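Local coordinates for protein ecdysteroid-phosphate phosphatase (Bombyx mori, PDB 3C7T) that catalyses the dephosphorylation of ecdysteroid phosphates, preferring ecdysone 22-phosphate, and so releases active hormone through the histidine phosphatase domain modelled here, which also has protein tyrosine phosphatase activity, at residues V7-H12 with I194-M199. Sequence-based numbering, arbitrary orientation.
Sequences VFALRH and ITLDQM. With WO4 (tungstate(VI)ion), chain E.
Met199 leaves its helix with CG anti to the backbone N (chi1 170°), beside the carbonyl carbon, and a bend at chi3 (66°) puts CE against the methyl of Ala9. SD lies against the strand backbone, 3.6 Å from Val7 O, while the Met199 and Val7 side chains pass alongside, pointing opposite ways, CG1 of Val7 lying 3.8 Å from SD. Ala9 is the hub: its small CB fits between Met199 and Leu196, 3.9 Å from Leu196 CG, and lets the helix settle close, with the Ala9 and Leu196 CA atoms 5.2 Å apart. Leu196 CD1 reaches on over the peptide, 3.7 Å from Ala9 O and close to Arg11 N. No hydrogen bond crosses this buried interface; apolar side chains from the helix pack on Ala9, Val7 and the strand backbone.

The architecture is that of a branch 1 histidine phosphatase: strand 5-11, flanked by strands 187-191 and 230-235 in the central sheet, ends in the Arg-His of the RHG signature, and its residues 7-11 run nearly antiparallel (160°) to 194-199 of helix 193-204. There both residues hold the tungstate. NE2 of His12, the nitrogen phosphorylated in the catalytic intermediate, sits 2.5 Å from tungsten, consistent with a mimic of phosphoryl transfer. Arg11, stretched out as far as NE, gives a hydrogen bond from NE to tungstate O1 (2.7 Å) and a longer one from NH2 to O3 (3.1 Å), while its CG lies over one face of the His12 ring, toward the rim. An alanine in place of Arg11 would probably leave O1 and O3 without these two donors and take the CG contact from that face. At the start of the helix, Thr195 OG1 is hydrogen-bonded to His192 N, and His192 ND1 and Ala193 N are hydrogen-bonded to the same tungstate.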
loop_
_atom_site.group_PDB
_atom_site.type_symbol
_atom_site.label_atom_id
_atom_site.label_comp_id
_atom_site.label_asym_id
_atom_site.label_seq_id
_atom_site.Cartn_x
_atom_site.Cartn_y
_atom_site.Cartn_z
ATOM N N VAL A 7 7.911 1.775 -25.060
ATOM C CA VAL A 7 8.761 2.599 -24.207
ATOM C C VAL A 7 7.844 3.197 -23.127
ATOM O O VAL A 7 6.787 3.773 -23.434
ATOM C CB VAL A 7 9.509 3.693 -25.000
ATOM C CG1 VAL A 7 10.280 4.602 -24.065
ATOM C CG2 VAL A 7 10.465 3.052 -26.036
ATOM N N PHE A 8 8.253 3.022 -21.872
ATOM C CA PHE A 8 7.432 3.430 -20.729
ATOM C C PHE A 8 8.135 4.489 -19.925
ATOM O O PHE A 8 9.365 4.567 -19.934
ATOM C CB PHE A 8 7.180 2.226 -19.815
ATOM C CG PHE A 8 6.402 1.130 -20.462
ATOM C CD1 PHE A 8 5.083 1.334 -20.847
ATOM C CD2 PHE A 8 6.980 -0.110 -20.669
ATOM C CE1 PHE A 8 4.353 0.310 -21.421
ATOM C CE2 PHE A 8 6.250 -1.148 -21.253
ATOM C CZ PHE A 8 4.947 -0.934 -21.628
ATOM N N ALA A 9 7.354 5.295 -19.202
ATOM C CA ALA A 9 7.929 6.260 -18.264
ATOM C C ALA A 9 7.099 6.144 -16.997
ATOM O O ALA A 9 5.860 6.059 -17.050
ATOM C CB ALA A 9 7.859 7.666 -18.791
ATOM N N LEU A 10 7.794 6.085 -15.877
ATOM C CA LEU A 10 7.139 5.830 -14.592
ATOM C C LEU A 10 7.619 6.822 -13.535
ATOM O O LEU A 10 8.827 6.942 -13.308
ATOM C CB LEU A 10 7.460 4.393 -14.170
ATOM C CG LEU A 10 6.919 3.816 -12.857
ATOM C CD1 LEU A 10 5.387 3.664 -12.915
ATOM C CD2 LEU A 10 7.530 2.487 -12.587
ATOM N N ARG A 11 6.696 7.530 -12.875
ATOM C CA ARG A 11 7.089 8.340 -11.701
ATOM C C ARG A 11 7.402 7.415 -10.501
ATOM O O ARG A 11 6.813 6.327 -10.356
ATOM C CB ARG A 11 5.979 9.348 -11.314
ATOM C CG ARG A 11 6.432 10.371 -10.283
ATOM C CD ARG A 11 5.279 11.248 -9.802
ATOM N NE ARG A 11 5.708 12.087 -8.703
ATOM C CZ ARG A 11 4.887 12.549 -7.752
ATOM N NH1 ARG A 11 3.586 12.249 -7.745
ATOM N NH2 ARG A 11 5.369 13.280 -6.768
ATOM N N HIS A 12 8.318 7.848 -9.640
ATOM C CA HIS A 12 8.655 7.092 -8.444
ATOM C C HIS A 12 7.402 6.932 -7.556
ATOM O O HIS A 12 6.402 7.655 -7.722
ATOM C CB HIS A 12 9.730 7.845 -7.672
ATOM C CG HIS A 12 9.308 9.229 -7.292
ATOM N ND1 HIS A 12 8.383 9.485 -6.293
ATOM C CD2 HIS A 12 9.662 10.432 -7.804
ATOM C CE1 HIS A 12 8.200 10.793 -6.203
ATOM N NE2 HIS A 12 8.950 11.385 -7.123
ATOM N N ILE A 194 7.962 14.818 -14.170
ATOM C CA ILE A 194 8.298 15.427 -15.464
ATOM C C ILE A 194 8.792 14.397 -16.515
ATOM O O ILE A 194 8.739 14.646 -17.739
ATOM C CB ILE A 194 9.334 16.571 -15.229
ATOM C CG1 ILE A 194 9.524 17.469 -16.462
ATOM C CG2 ILE A 194 10.677 16.013 -14.725
ATOM C CD1 ILE A 194 8.256 18.090 -16.977
ATOM N N THR A 195 9.251 13.237 -16.042
ATOM C CA THR A 195 9.822 12.190 -16.894
ATOM C C THR A 195 8.860 11.724 -17.986
ATOM O O THR A 195 9.279 11.434 -19.132
ATOM C CB THR A 195 10.301 10.993 -16.051
ATOM O OG1 THR A 195 11.298 11.456 -15.143
ATOM C CG2 THR A 195 10.902 9.853 -16.942
ATOM N N LEU A 196 7.568 11.665 -17.636
ATOM C CA LEU A 196 6.544 11.239 -18.582
ATOM C C LEU A 196 6.461 12.200 -19.770
ATOM O O LEU A 196 6.530 11.756 -20.924
ATOM C CB LEU A 196 5.179 11.068 -17.899
ATOM C CG LEU A 196 4.980 9.752 -17.120
ATOM C CD1 LEU A 196 5.909 9.611 -15.901
ATOM C CD2 LEU A 196 3.513 9.639 -16.671
ATOM N N ASP A 197 6.346 13.502 -19.495
ATOM C CA ASP A 197 6.402 14.525 -20.561
ATOM C C ASP A 197 7.758 14.581 -21.293
ATOM O O ASP A 197 7.803 14.836 -22.505
ATOM C CB ASP A 197 6.047 15.912 -20.023
ATOM C CG ASP A 197 4.544 16.168 -20.007
ATOM O OD1 ASP A 197 3.766 15.282 -20.426
ATOM O OD2 ASP A 197 4.140 17.283 -19.589
ATOM N N GLN A 198 8.855 14.324 -20.582
ATOM C CA GLN A 198 10.179 14.241 -21.240
ATOM C C GLN A 198 10.262 13.098 -22.259
ATOM O O GLN A 198 10.833 13.240 -23.377
ATOM C CB GLN A 198 11.294 14.086 -20.214
ATOM C CG GLN A 198 11.566 15.334 -19.417
ATOM C CD GLN A 198 12.662 15.105 -18.427
ATOM O OE1 GLN A 198 12.457 14.470 -17.389
ATOM N NE2 GLN A 198 13.848 15.599 -18.745
ATOM N N MET A 199 9.685 11.957 -21.900
ATOM C CA MET A 199 9.693 10.802 -22.795
ATOM C C MET A 199 8.907 11.069 -24.065
ATOM O O MET A 199 9.382 10.752 -25.167
ATOM C CB MET A 199 9.139 9.548 -22.111
ATOM C CG MET A 199 8.909 8.414 -23.090
ATOM S SD MET A 199 7.908 7.046 -22.492
ATOM C CE MET A 199 6.292 7.800 -22.282
HETATM W W WO4 E . 9.114 13.798 -7.693
HETATM O O1 WO4 E . 8.098 13.297 -9.260
HETATM O O2 WO4 E . 9.227 15.752 -8.041
HETATM O O3 WO4 E . 8.280 13.777 -5.892
HETATM O O4 WO4 E . 11.008 13.280 -7.651
#